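Local coordinates for carbohydrate binding family 6 (Clostridium thermocellum, PDB 5A8C), which probably hydrolyses terminal alpha-L-arabinofuranosidic bonds, as a family 43 glycoside hydrolase built on a five-bladed beta-propeller, at residues A[165-175]-A[187-195]. Numbering follows the deposited sequence.
Sequences VFVDDDGQAYM and VIKLGNDMI
Strands 173-175 and 187-190 pair antiparallel, Met-175 and Ile-188 forming a hydrogen-bonded pair (Met-175 N to Ile-188 O 2.8 Å, Ile-188 N to Met-175 O 2.9 Å) and Tyr-174 facing Lys-189 as the non-hydrogen-bonded one. Past them the hairpin splays: Leu-190 N still reaches Ala-173 O, but from above the carbonyl plane, while a water accepts from Ala-173 N and lies 2.8 Å from Leu-190 O, with Asn-192 OD1 also within hydrogen-bonding distance. Gln-172 bends at chi2 (62°), which folds its amide back so that NE2 gives Ala-173 O a second hydrogen bond (3.0 Å), the acceptor lying close to the amide plane. The methylenes of Lys-189 pass obliquely over that amide, CD 3.7 Å from Gln-172 CD, and run alongside the Tyr-174 ring, whose one face carries Gln-172 CG. On the other face of the sheet, Met-194, which closes the type I turn begun at Gly-191, curls back, bent at chi2 and chi3; its SD meets Ala-173 CB at 3.5 Å and its CE touches both Val-165 CG1 and Val-167 CG2. Leu-190 CD1 crosses Val-165 CG1 at 3.9 Å. Tyr-116 and Arg-109 of the neighbouring strands 112-118 and 104-109 pack against this apolar side. The contact thus joins three successive strands of one propeller blade; at the widened end water links the two segments, while the Gln-172 amide and Leu-190 N together satisfy Ala-173 O.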
ATOM      1  N   VAL A 165       0.397   6.477  -4.252  1.00  6.00           N
ATOM      2  CA  VAL A 165       0.937   7.536  -5.099  1.00  5.81           C
ATOM      3  C   VAL A 165       1.472   6.933  -6.397  1.00  5.87           C
ATOM      4  O   VAL A 165       2.023   5.835  -6.412  1.00  7.37           O
ATOM      5  CB  VAL A 165       1.977   8.363  -4.320  1.00  6.49           C
ATOM      6  CG1 VAL A 165       2.593   9.462  -5.167  1.00  7.00           C
ATOM      7  CG2 VAL A 165       1.364   8.949  -3.070  1.00  7.20           C
ATOM      8  N   PHE A 166       1.297   7.693  -7.473  1.00  6.22           N
ATOM      9  CA  PHE A 166       1.601   7.288  -8.810  1.00  7.20           C
ATOM     10  C   PHE A 166       2.094   8.518  -9.606  1.00  6.51           C
ATOM     11  O   PHE A 166       1.478   9.567  -9.485  1.00  7.71           O
ATOM     12  CB  PHE A 166       0.289   6.698  -9.425  1.00  8.68           C
ATOM     13  CG  PHE A 166       0.327   6.593 -10.892  1.00  8.05           C
ATOM     14  CD1 PHE A 166       1.026   5.580 -11.544  1.00  9.98           C
ATOM     15  CD2 PHE A 166      -0.374   7.491 -11.686  1.00 11.01           C
ATOM     16  CE1 PHE A 166       1.082   5.495 -12.949  1.00 10.92           C
ATOM     17  CE2 PHE A 166      -0.371   7.381 -13.060  1.00 11.65           C
ATOM     18  CZ  PHE A 166       0.349   6.410 -13.693  1.00 12.10           C
ATOM     19  N   VAL A 167       3.088   8.317 -10.469  1.00  6.01           N
ATOM     20  CA  VAL A 167       3.619   9.380 -11.324  1.00  6.30           C
ATOM     21  C   VAL A 167       3.323   9.001 -12.779  1.00  6.02           C
ATOM     22  O   VAL A 167       3.793   7.967 -13.225  1.00  7.02           O
ATOM     23  CB  VAL A 167       5.122   9.625 -11.084  1.00  7.44           C
ATOM     24  CG1 VAL A 167       5.616  10.762 -11.957  1.00  8.79           C
ATOM     25  CG2 VAL A 167       5.419   9.881  -9.626  1.00  8.53           C
ATOM     26  N   ASP A 168       2.549   9.837 -13.461  1.00  6.61           N
ATOM     27  CA  ASP A 168       2.125   9.523 -14.835  1.00  6.78           C
ATOM     28  C   ASP A 168       3.207   9.927 -15.854  1.00  6.94           C
ATOM     29  O   ASP A 168       4.208  10.592 -15.547  1.00  8.13           O
ATOM     30  CB  ASP A 168       0.812  10.208 -15.105  1.00  6.89           C
ATOM     31  CG  ASP A 168      -0.068   9.511 -16.144  1.00  7.37           C
ATOM     32  OD1 ASP A 168       0.358   8.523 -16.747  1.00  7.96           O
ATOM     33  OD2 ASP A 168      -1.197  10.050 -16.322  1.00  8.50           O
ATOM     34  N   ASP A 169       2.972   9.500 -17.096  1.00  7.17           N
ATOM     35  CA  ASP A 169       3.866   9.746 -18.196  1.00  8.31           C
ATOM     36  C   ASP A 169       4.117  11.211 -18.482  1.00  7.56           C
ATOM     37  O   ASP A 169       5.180  11.595 -18.947  1.00  8.52           O
ATOM     38  CB  ASP A 169       3.269   9.145 -19.503  1.00  9.68           C
ATOM     39  CG  ASP A 169       3.247   7.657 -19.543  1.00 10.44           C
ATOM     40  OD1 ASP A 169       4.185   6.988 -19.074  1.00 13.45           O
ATOM     41  OD2 ASP A 169       2.306   7.099 -20.186  1.00 14.42           O
ATOM     42  N   ASP A 170       3.100  12.044 -18.233  1.00  7.86           N
ATOM     43  CA  ASP A 170       3.143  13.495 -18.398  1.00  8.64           C
ATOM     44  C   ASP A 170       3.844  14.194 -17.280  1.00  7.84           C
ATOM     45  O   ASP A 170       3.924  15.427 -17.269  1.00  8.79           O
ATOM     46  CB  ASP A 170       1.709  14.063 -18.556  1.00  9.95           C
ATOM     47  CG  ASP A 170       0.808  13.819 -17.356  1.00 10.20           C
ATOM     48  OD1 ASP A 170       1.234  13.268 -16.355  1.00  9.50           O
ATOM     49  OD2 ASP A 170      -0.387  14.211 -17.446  1.00 12.26           O
ATOM     50  N   GLY A 171       4.360  13.448 -16.285  1.00  7.57           N
ATOM     51  CA  GLY A 171       5.046  14.042 -15.170  1.00  8.08           C
ATOM     52  C   GLY A 171       4.149  14.496 -14.042  1.00  7.97           C
ATOM     53  O   GLY A 171       4.674  15.059 -13.071  1.00  9.90           O
ATOM     54  N   GLN A 172       2.860  14.194 -14.106  1.00  7.33           N
ATOM     55  CA  GLN A 172       1.958  14.555 -13.007  1.00  7.09           C
ATOM     56  C   GLN A 172       1.884  13.392 -12.013  1.00  6.65           C
ATOM     57  O   GLN A 172       1.499  12.284 -12.374  1.00  7.33           O
ATOM     58  CB  GLN A 172       0.548  14.879 -13.532  1.00  8.19           C
ATOM     59  CG  GLN A 172      -0.388  15.360 -12.422  1.00  8.62           C
ATOM     60  CD  GLN A 172       0.097  16.626 -11.808  1.00  8.89           C
ATOM     61  OE1 GLN A 172       0.073  17.680 -12.494  1.00 10.90           O
ATOM     62  NE2 GLN A 172       0.534  16.595 -10.568  1.00  8.45           N
ATOM     63  N   ALA A 173       2.219  13.679 -10.769  1.00  6.49           N
ATOM     64  CA  ALA A 173       1.992  12.750  -9.661  1.00  6.32           C
ATOM     65  C   ALA A 173       0.602  12.953  -9.088  1.00  5.77           C
ATOM     66  O   ALA A 173       0.063  14.081  -9.018  1.00  6.26           O
ATOM     67  CB  ALA A 173       3.026  12.972  -8.565  1.00  7.17           C
ATOM     68  N   TYR A 174       0.033  11.854  -8.626  1.00  6.06           N
ATOM     69  CA  TYR A 174      -1.282  11.767  -8.016  1.00  6.24           C
ATOM     70  C   TYR A 174      -1.201  10.950  -6.759  1.00  5.62           C
ATOM     71  O   TYR A 174      -0.524   9.926  -6.739  1.00  6.65           O
ATOM     72  CB  TYR A 174      -2.281  11.093  -8.935  1.00  6.49           C
ATOM     73  CG  TYR A 174      -2.525  11.793 -10.264  1.00  6.54           C
ATOM     74  CD1 TYR A 174      -1.756  11.499 -11.382  1.00  7.42           C
ATOM     75  CD2 TYR A 174      -3.546  12.729 -10.416  1.00  7.75           C
ATOM     76  CE1 TYR A 174      -1.991  12.087 -12.597  1.00  7.54           C
ATOM     77  CE2 TYR A 174      -3.779  13.326 -11.645  1.00  8.06           C
ATOM     78  CZ  TYR A 174      -3.014  12.997 -12.728  1.00  7.43           C
ATOM     79  OH  TYR A 174      -3.270  13.609 -13.944  1.00  8.83           O
ATOM     80  N   MET A 175      -1.929  11.354  -5.721  1.00  5.81           N
ATOM     81  CA  MET A 175      -2.154  10.551  -4.518  1.00  5.42           C
ATOM     82  C   MET A 175      -3.615  10.143  -4.462  1.00  5.47           C
ATOM     83  O   MET A 175      -4.470  11.029  -4.356  1.00  6.18           O
ATOM     84  CB  MET A 175      -1.765  11.264  -3.263  1.00  6.33           C
ATOM     85  CG  MET A 175      -2.029  10.424  -2.013  1.00  6.91           C
ATOM     86  SD  MET A 175      -1.988  11.261  -0.425  1.00  8.85           S
ATOM     87  CE  MET A 175      -0.256  11.415  -0.384  1.00 11.19           C
ATOM     88  N   VAL A 187      -8.609  11.614  -4.912  1.00  6.99           N
ATOM     89  CA  VAL A 187      -7.328  11.707  -5.581  1.00  6.91           C
ATOM     90  C   VAL A 187      -6.952  13.173  -5.687  1.00  6.62           C
ATOM     91  O   VAL A 187      -7.777  14.023  -6.027  1.00  7.76           O
ATOM     92  CB  VAL A 187      -7.311  10.973  -6.945  1.00  7.79           C
ATOM     93  CG1 VAL A 187      -8.405  11.476  -7.906  1.00  8.75           C
ATOM     94  CG2 VAL A 187      -5.956  11.032  -7.589  1.00  7.91           C
ATOM     95  N   ILE A 188      -5.706  13.488  -5.392  1.00  6.67           N
ATOM     96  CA  ILE A 188      -5.195  14.854  -5.468  1.00  6.92           C
ATOM     97  C   ILE A 188      -3.864  14.862  -6.196  1.00  6.61           C
ATOM     98  O   ILE A 188      -3.061  13.932  -6.071  1.00  6.77           O
ATOM     99  CB  ILE A 188      -5.084  15.486  -4.077  1.00  7.36           C
ATOM    100  CG1 ILE A 188      -4.895  17.031  -4.156  1.00  8.37           C
ATOM    101  CG2 ILE A 188      -4.004  14.829  -3.217  1.00  7.86           C
ATOM    102  CD1 ILE A 188      -5.140  17.725  -2.835  1.00  9.39           C
ATOM    103  N   LYS A 189      -3.618  15.895  -6.994  1.00  7.10           N
ATOM    104  CA  LYS A 189      -2.306  16.087  -7.575  1.00  6.75           C
ATOM    105  C   LYS A 189      -1.273  16.475  -6.551  1.00  6.65           C
ATOM    106  O   LYS A 189      -1.537  17.240  -5.633  1.00  7.32           O
ATOM    107  CB  LYS A 189      -2.393  17.169  -8.666  1.00  7.49           C
ATOM    108  CG  LYS A 189      -3.196  16.733  -9.829  1.00  8.98           C
ATOM    109  CD  LYS A 189      -3.254  17.814 -10.925  1.00 11.29           C
ATOM    110  CE  LYS A 189      -3.884  19.162 -10.531  1.00 15.28           C
ATOM    111  NZ  LYS A 189      -5.328  19.079 -10.148  1.00 18.25           N
ATOM    112  N   LEU A 190      -0.056  15.924  -6.720  1.00  6.21           N
ATOM    113  CA  LEU A 190       1.119  16.370  -5.982  1.00  6.39           C
ATOM    114  C   LEU A 190       2.019  17.176  -6.872  1.00  6.53           C
ATOM    115  O   LEU A 190       2.129  16.915  -8.077  1.00  7.54           O
ATOM    116  CB  LEU A 190       1.900  15.186  -5.398  1.00  6.90           C
ATOM    117  CG  LEU A 190       1.122  14.205  -4.514  1.00  7.40           C
ATOM    118  CD1 LEU A 190       2.063  13.173  -3.961  1.00  8.93           C
ATOM    119  CD2 LEU A 190       0.346  14.912  -3.444  1.00  8.07           C
ATOM    120  N   GLY A 191       2.713  18.150  -6.285  1.00  6.74           N
ATOM    121  CA  GLY A 191       3.726  18.857  -7.019  1.00  7.30           C
ATOM    122  C   GLY A 191       4.891  17.969  -7.395  1.00  6.73           C
ATOM    123  O   GLY A 191       5.103  16.882  -6.820  1.00  7.13           O
ATOM    124  N   ASN A 192       5.710  18.452  -8.334  1.00  7.17           N
ATOM    125  CA  ASN A 192       6.870  17.666  -8.767  1.00  7.50           C
ATOM    126  C   ASN A 192       7.848  17.428  -7.609  1.00  7.58           C
ATOM    127  O   ASN A 192       8.584  16.442  -7.662  1.00  8.67           O
ATOM    128  CB  ASN A 192       7.596  18.325  -9.926  1.00  8.60           C
ATOM    129  CG  ASN A 192       6.812  18.238 -11.252  1.00  9.06           C
ATOM    130  OD1 ASN A 192       5.788  17.551 -11.351  1.00  9.88           O
ATOM    131  ND2 ASN A 192       7.305  18.913 -12.253  1.00 11.58           N
ATOM    132  N   ASP A 193       7.851  18.279  -6.581  1.00  7.94           N
ATOM    133  CA  ASP A 193       8.695  18.055  -5.406  1.00  8.52           C
ATOM    134  C   ASP A 193       8.166  16.979  -4.496  1.00  7.49           C
ATOM    135  O   ASP A 193       8.871  16.622  -3.530  1.00  8.17           O
ATOM    136  CB  ASP A 193       8.937  19.354  -4.645  1.00 10.04           C
ATOM    137  CG  ASP A 193       7.695  19.987  -3.950  1.00 10.30           C
ATOM    138  OD1 ASP A 193       6.659  19.316  -3.765  1.00 10.04           O
ATOM    139  OD2 ASP A 193       7.844  21.163  -3.499  1.00 13.62           O
ATOM    140  N   MET A 194       6.977  16.441  -4.744  1.00  6.76           N
ATOM    141  CA  MET A 194       6.418  15.296  -4.075  1.00  6.33           C
ATOM    142  C   MET A 194       6.071  15.507  -2.609  1.00  6.76           C
ATOM    143  O   MET A 194       5.612  14.590  -1.920  1.00  7.31           O
ATOM    144  CB  MET A 194       7.300  14.067  -4.248  1.00  6.89           C
ATOM    145  CG  MET A 194       7.453  13.681  -5.700  1.00  6.84           C
ATOM    146  SD  MET A 194       5.897  13.186  -6.501  1.00  7.28           S
ATOM    147  CE  MET A 194       5.830  11.451  -6.024  1.00  8.82           C
ATOM    148  N   ILE A 195       6.154  16.767  -2.139  1.00  7.00           N
ATOM    149  CA  ILE A 195       5.919  17.121  -0.726  1.00  7.25           C
ATOM    150  C   ILE A 195       4.922  18.266  -0.610  1.00  7.75           C
ATOM    151  O   ILE A 195       4.839  18.897   0.437  1.00  8.80           O
ATOM    152  CB  ILE A 195       7.242  17.420   0.019  1.00  8.04           C
ATOM    153  CG1 ILE A 195       7.966  18.632  -0.592  1.00  9.24           C
ATOM    154  CG2 ILE A 195       8.119  16.193   0.057  1.00  8.17           C
ATOM    155  CD1 ILE A 195       9.059  19.147   0.303  1.00 11.55           C
TER
HETATM  156  O   HOH W   1       3.914  15.938  -9.983  1.00  6.93           O